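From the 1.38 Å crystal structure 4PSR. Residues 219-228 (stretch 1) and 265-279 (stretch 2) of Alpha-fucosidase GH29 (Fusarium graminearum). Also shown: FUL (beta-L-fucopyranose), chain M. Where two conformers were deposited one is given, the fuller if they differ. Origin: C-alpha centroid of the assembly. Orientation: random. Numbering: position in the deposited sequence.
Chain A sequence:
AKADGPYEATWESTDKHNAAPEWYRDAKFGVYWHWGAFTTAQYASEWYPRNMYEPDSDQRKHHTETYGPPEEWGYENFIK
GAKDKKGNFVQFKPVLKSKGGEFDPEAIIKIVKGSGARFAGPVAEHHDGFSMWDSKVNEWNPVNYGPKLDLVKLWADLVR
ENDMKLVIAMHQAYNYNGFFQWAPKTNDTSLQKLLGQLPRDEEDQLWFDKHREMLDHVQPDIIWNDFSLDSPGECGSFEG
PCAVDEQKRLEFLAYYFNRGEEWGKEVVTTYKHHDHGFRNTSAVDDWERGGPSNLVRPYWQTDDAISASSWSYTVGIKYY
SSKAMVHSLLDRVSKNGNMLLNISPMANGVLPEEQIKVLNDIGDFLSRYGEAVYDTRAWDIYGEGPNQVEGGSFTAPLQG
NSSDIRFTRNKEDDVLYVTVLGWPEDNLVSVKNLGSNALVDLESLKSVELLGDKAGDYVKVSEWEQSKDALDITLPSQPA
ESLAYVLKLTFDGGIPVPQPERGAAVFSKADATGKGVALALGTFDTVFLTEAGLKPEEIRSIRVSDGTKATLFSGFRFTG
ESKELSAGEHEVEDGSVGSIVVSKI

Stretch 1 219-228: QPDIIWNDFS
Stretch 2 265-279: KEVVTTYKHHDHGFR

Strands 222-225 and 268-272 run parallel, their axes 11° apart and 4.6 Å at closest approach. Ile-222 pairs with Val-268, Ile-223 with Thr-269, Trp-224 with Thr-270.

Gln-219 leaves a helix with positive phi (48/58). Gln-219 O accepts from Lys-265 NZ at 2.7 Å. Lys-265 NZ forms a salt bridge with Asp-221 OD1 (2.9 Å), so one ammonium joins two residues just before the strand. Asp-221 (chi1 m) has phi/psi -77/-30. Asp-221 O accepts from Val-268 N at 2.9 Å.

Ile-222 (m, t; -135/129) packs CG1 on Val-268 CB (t) at 4.0 Å. Ile-223 N donates to Val-268 O at 2.9 Å. Ile-223 O accepts twice, from Thr-270 N (3.0 Å) and Thr-269 OG1 (2.8 Å; chi1 t).

Trp-224 (t, chi2 112°) shares a sheet face with Ile-222, Val-268 and Thr-270. Trp-224 CD1 lies 3.3 Å from Thr-270 OG1 (p), Trp-224 CZ2 3.6 Å from Lys-272 CE. Asn-225 (m) clamps Thr-270 O with N (3.0 Å) and ND2 (3.1 Å). Water 2 bridges Asn-225 O and Thr-270 OG1.

Asp-226 OD1 takes a salt bridge from Lys-272 NZ (m, m, t, p; 2.8 Å) and hydrogen bonds from Phe-227 N (2.7 Å) and fucose O1 (2.7 Å). Lys-272 NZ also donates to fucose O5 (2.9 Å). Phe-227 (p) has CA 3.2 Å from OD2 of Asp-275, the last residue of the type I turn 272-275.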

# COMPACT_ATOMS: atom_id res chain seq x y z
N GLN A 219 -10.35 11.09 14.30
CA GLN A 219 -8.97 10.89 14.74
C GLN A 219 -8.24 9.72 14.05
O GLN A 219 -7.72 8.80 14.71
CB GLN A 219 -8.87 10.78 16.28
CG GLN A 219 -9.48 11.98 17.01
CD GLN A 219 -9.27 11.95 18.52
OE1 GLN A 219 -8.67 11.01 19.07
NE2 GLN A 219 -9.79 12.97 19.22
N PRO A 220 -8.16 9.77 12.72
CA PRO A 220 -7.52 8.66 11.99
C PRO A 220 -6.04 8.48 12.28
O PRO A 220 -5.31 9.47 12.47
CB PRO A 220 -7.71 9.05 10.52
CG PRO A 220 -7.77 10.56 10.56
CD PRO A 220 -8.46 10.91 11.84
N ASP A 221 -5.61 7.22 12.32
CA ASP A 221 -4.21 6.88 12.43
C ASP A 221 -3.46 7.05 11.10
O ASP A 221 -2.26 7.31 11.12
CB ASP A 221 -4.10 5.45 12.93
CG ASP A 221 -4.74 5.30 14.28
OD1 ASP A 221 -4.23 5.92 15.25
OD2 ASP A 221 -5.78 4.60 14.40
N ILE A 222 -4.18 6.87 10.01
CA ILE A 222 -3.64 7.06 8.67
C ILE A 222 -4.64 7.84 7.85
O ILE A 222 -5.83 7.52 7.84
CB ILE A 222 -3.40 5.72 7.92
CG1 ILE A 222 -2.45 4.77 8.69
CG2 ILE A 222 -2.85 5.99 6.50
CD1 ILE A 222 -2.62 3.29 8.30
N ILE A 223 -4.19 8.92 7.20
CA ILE A 223 -5.00 9.58 6.17
C ILE A 223 -4.36 9.30 4.81
O ILE A 223 -3.23 9.75 4.53
CB ILE A 223 -5.15 11.10 6.39
CG1 ILE A 223 -5.86 11.35 7.73
CG2 ILE A 223 -5.92 11.74 5.24
CD1 ILE A 223 -6.01 12.84 8.08
N TRP A 224 -5.08 8.55 3.98
CA TRP A 224 -4.64 8.15 2.65
C TRP A 224 -5.19 9.18 1.68
O TRP A 224 -6.37 9.54 1.75
CB TRP A 224 -5.21 6.76 2.41
CG TRP A 224 -4.96 6.04 1.12
CD1 TRP A 224 -4.19 4.91 0.96
CD2 TRP A 224 -5.54 6.29 -0.17
NE1 TRP A 224 -4.27 4.45 -0.32
CE2 TRP A 224 -5.08 5.27 -1.05
CE3 TRP A 224 -6.40 7.28 -0.67
CZ2 TRP A 224 -5.43 5.23 -2.40
CZ3 TRP A 224 -6.75 7.23 -2.03
CH2 TRP A 224 -6.26 6.21 -2.87
N ASN A 225 -4.32 9.68 0.78
CA ASN A 225 -4.70 10.68 -0.23
C ASN A 225 -4.52 10.17 -1.63
O ASN A 225 -3.51 9.51 -1.93
CB ASN A 225 -3.86 11.96 -0.11
CG ASN A 225 -4.13 12.71 1.15
OD1 ASN A 225 -5.00 13.61 1.17
ND2 ASN A 225 -3.38 12.40 2.21
N ASP A 226 -5.44 10.53 -2.52
CA ASP A 226 -5.30 10.23 -3.94
C ASP A 226 -4.59 11.38 -4.67
O ASP A 226 -4.22 12.37 -4.06
CB ASP A 226 -6.68 9.94 -4.56
CG ASP A 226 -6.62 8.94 -5.69
OD1 ASP A 226 -5.49 8.68 -6.20
OD2 ASP A 226 -7.67 8.41 -6.07
N PHE A 227 -4.41 11.19 -5.97
CA PHE A 227 -3.63 12.08 -6.84
C PHE A 227 -4.30 13.44 -7.03
O PHE A 227 -5.39 13.70 -6.51
CB PHE A 227 -3.40 11.40 -8.20
CG PHE A 227 -4.56 11.48 -9.15
CD1 PHE A 227 -4.53 12.35 -10.22
CD2 PHE A 227 -5.69 10.70 -8.98
CE1 PHE A 227 -5.61 12.45 -11.10
CE2 PHE A 227 -6.76 10.79 -9.87
CZ PHE A 227 -6.71 11.67 -10.94
N SER A 228 -3.64 14.29 -7.82
CA SER A 228 -4.06 15.69 -8.08
C SER A 228 -3.75 16.58 -6.89
O SER A 228 -4.33 17.67 -6.76
CB SER A 228 -5.51 15.81 -8.53
OG SER A 228 -5.72 17.11 -9.09
N LYS A 265 -0.41 10.22 19.53
CA LYS A 265 -0.42 9.17 18.52
C LYS A 265 0.61 9.48 17.46
O LYS A 265 0.86 10.65 17.16
CB LYS A 265 -1.77 9.10 17.79
CG LYS A 265 -2.94 8.81 18.67
CD LYS A 265 -3.97 7.97 17.96
CE LYS A 265 -4.74 8.74 16.91
NZ LYS A 265 -5.89 7.92 16.46
N GLU A 266 1.19 8.45 16.87
CA GLU A 266 2.05 8.57 15.71
C GLU A 266 1.20 8.34 14.48
O GLU A 266 0.76 7.22 14.22
CB GLU A 266 3.17 7.53 15.76
CG GLU A 266 4.12 7.70 16.92
CD GLU A 266 5.00 6.50 17.04
OE1 GLU A 266 6.21 6.60 16.79
OE2 GLU A 266 4.45 5.42 17.35
N VAL A 267 0.94 9.41 13.74
CA VAL A 267 0.02 9.36 12.60
C VAL A 267 0.79 9.28 11.31
O VAL A 267 1.98 9.60 11.23
CB VAL A 267 -0.97 10.55 12.58
CG1 VAL A 267 -1.77 10.56 13.88
CG2 VAL A 267 -0.27 11.91 12.33
N VAL A 268 0.09 8.83 10.27
CA VAL A 268 0.67 8.63 8.95
C VAL A 268 -0.20 9.28 7.90
O VAL A 268 -1.43 9.20 7.96
CB VAL A 268 0.76 7.13 8.62
CG1 VAL A 268 1.27 6.86 7.21
CG2 VAL A 268 1.63 6.44 9.65
N THR A 269 0.41 9.93 6.90
CA THR A 269 -0.35 10.27 5.70
C THR A 269 0.35 9.72 4.46
O THR A 269 1.58 9.67 4.39
CB THR A 269 -0.63 11.79 5.60
OG1 THR A 269 -1.64 12.05 4.63
CG2 THR A 269 0.64 12.59 5.27
N THR A 270 -0.45 9.20 3.53
CA THR A 270 0.05 8.62 2.29
C THR A 270 -0.38 9.47 1.09
O THR A 270 -1.36 10.24 1.17
CB THR A 270 -0.42 7.14 2.07
OG1 THR A 270 -1.80 7.12 1.72
CG2 THR A 270 -0.20 6.25 3.29
N TYR A 271 0.35 9.35 -0.00
CA TYR A 271 0.00 10.07 -1.22
C TYR A 271 0.52 9.23 -2.39
O TYR A 271 1.41 8.39 -2.19
CB TYR A 271 0.55 11.52 -1.24
CG TYR A 271 2.05 11.55 -1.40
CD1 TYR A 271 2.90 10.99 -0.45
CD2 TYR A 271 2.60 12.13 -2.54
CE1 TYR A 271 4.25 10.97 -0.64
CE2 TYR A 271 3.96 12.13 -2.73
CZ TYR A 271 4.79 11.55 -1.79
OH TYR A 271 6.15 11.52 -2.02
N LYS A 272 -0.04 9.42 -3.58
CA LYS A 272 0.36 8.57 -4.72
C LYS A 272 1.82 8.83 -5.10
O LYS A 272 2.26 9.96 -5.16
CB LYS A 272 -0.58 8.73 -5.91
CG LYS A 272 -1.99 8.25 -5.62
CD LYS A 272 -2.03 6.73 -5.37
CE LYS A 272 -3.44 6.19 -5.19
NZ LYS A 272 -4.18 6.20 -6.47
N HIS A 273 2.54 7.74 -5.37
CA HIS A 273 3.99 7.76 -5.61
C HIS A 273 4.42 8.77 -6.66
O HIS A 273 5.41 9.46 -6.48
CB HIS A 273 4.46 6.34 -6.00
CG HIS A 273 5.87 6.28 -6.51
ND1 HIS A 273 6.19 5.87 -7.78
CD2 HIS A 273 7.05 6.57 -5.90
CE1 HIS A 273 7.50 5.91 -7.95
NE2 HIS A 273 8.05 6.33 -6.83
N HIS A 274 3.67 8.85 -7.73
CA HIS A 274 4.03 9.70 -8.89
C HIS A 274 3.68 11.17 -8.66
O HIS A 274 4.14 12.05 -9.38
CB HIS A 274 3.32 9.18 -10.12
CG HIS A 274 1.83 9.32 -10.07
ND1 HIS A 274 1.17 10.43 -10.57
CD2 HIS A 274 0.87 8.49 -9.59
CE1 HIS A 274 -0.13 10.27 -10.40
NE2 HIS A 274 -0.34 9.11 -9.82
N ASP A 275 2.87 11.44 -7.65
CA ASP A 275 2.39 12.78 -7.33
C ASP A 275 3.48 13.54 -6.58
O ASP A 275 4.27 12.97 -5.79
CB ASP A 275 1.11 12.61 -6.47
CG ASP A 275 0.29 13.89 -6.27
OD1 ASP A 275 0.84 15.02 -6.32
OD2 ASP A 275 -0.95 13.74 -6.09
N HIS A 276 3.58 14.84 -6.83
CA HIS A 276 4.60 15.67 -6.21
C HIS A 276 4.03 16.50 -5.05
O HIS A 276 4.70 17.35 -4.49
CB HIS A 276 5.22 16.60 -7.27
CG HIS A 276 5.87 15.87 -8.40
ND1 HIS A 276 7.07 15.21 -8.26
CD2 HIS A 276 5.49 15.69 -9.68
CE1 HIS A 276 7.40 14.65 -9.41
NE2 HIS A 276 6.46 14.92 -10.29
N GLY A 277 2.78 16.26 -4.71
CA GLY A 277 2.10 17.15 -3.78
C GLY A 277 2.58 17.14 -2.35
O GLY A 277 2.46 18.15 -1.65
N PHE A 278 3.07 15.99 -1.88
CA PHE A 278 3.70 15.89 -0.58
C PHE A 278 5.16 15.44 -0.79
O PHE A 278 5.55 15.13 -1.94
CB PHE A 278 3.01 14.84 0.34
CG PHE A 278 1.58 15.18 0.78
CD1 PHE A 278 1.05 16.45 0.68
CD2 PHE A 278 0.79 14.16 1.32
CE1 PHE A 278 -0.25 16.70 1.11
CE2 PHE A 278 -0.49 14.40 1.76
CZ PHE A 278 -1.02 15.68 1.65
N ARG A 279 5.92 15.38 0.29
CA ARG A 279 7.32 14.95 0.26
C ARG A 279 7.46 13.59 0.95
O ARG A 279 6.69 13.25 1.86
CB ARG A 279 8.21 16.00 0.95
CG ARG A 279 8.06 17.43 0.44
CD ARG A 279 8.88 17.68 -0.81
NE ARG A 279 8.68 19.03 -1.36
CZ ARG A 279 9.42 20.09 -1.06
NH1 ARG A 279 9.15 21.25 -1.63
NH2 ARG A 279 10.41 20.02 -0.19
C1 FUL M . -7.17 5.96 -8.21
C2 FUL M . -8.62 6.40 -8.26
O2 FUL M . -8.90 7.22 -9.40
C3 FUL M . -9.43 5.13 -8.31
O3 FUL M . -10.80 5.47 -8.44
C4 FUL M . -9.16 4.37 -7.04
O4 FUL M . -9.64 5.13 -5.93
C5 FUL M . -7.67 4.11 -6.92
C6 FUL M . -7.30 3.41 -5.62
O5 FUL M . -6.89 5.30 -7.00
O1 FUL M . -6.36 7.11 -8.25
O HOH W 1 -1.49 5.91 15.54
O HOH W 2 -2.14 7.25 -1.00
O HOH W 3 -1.41 11.82 -4.11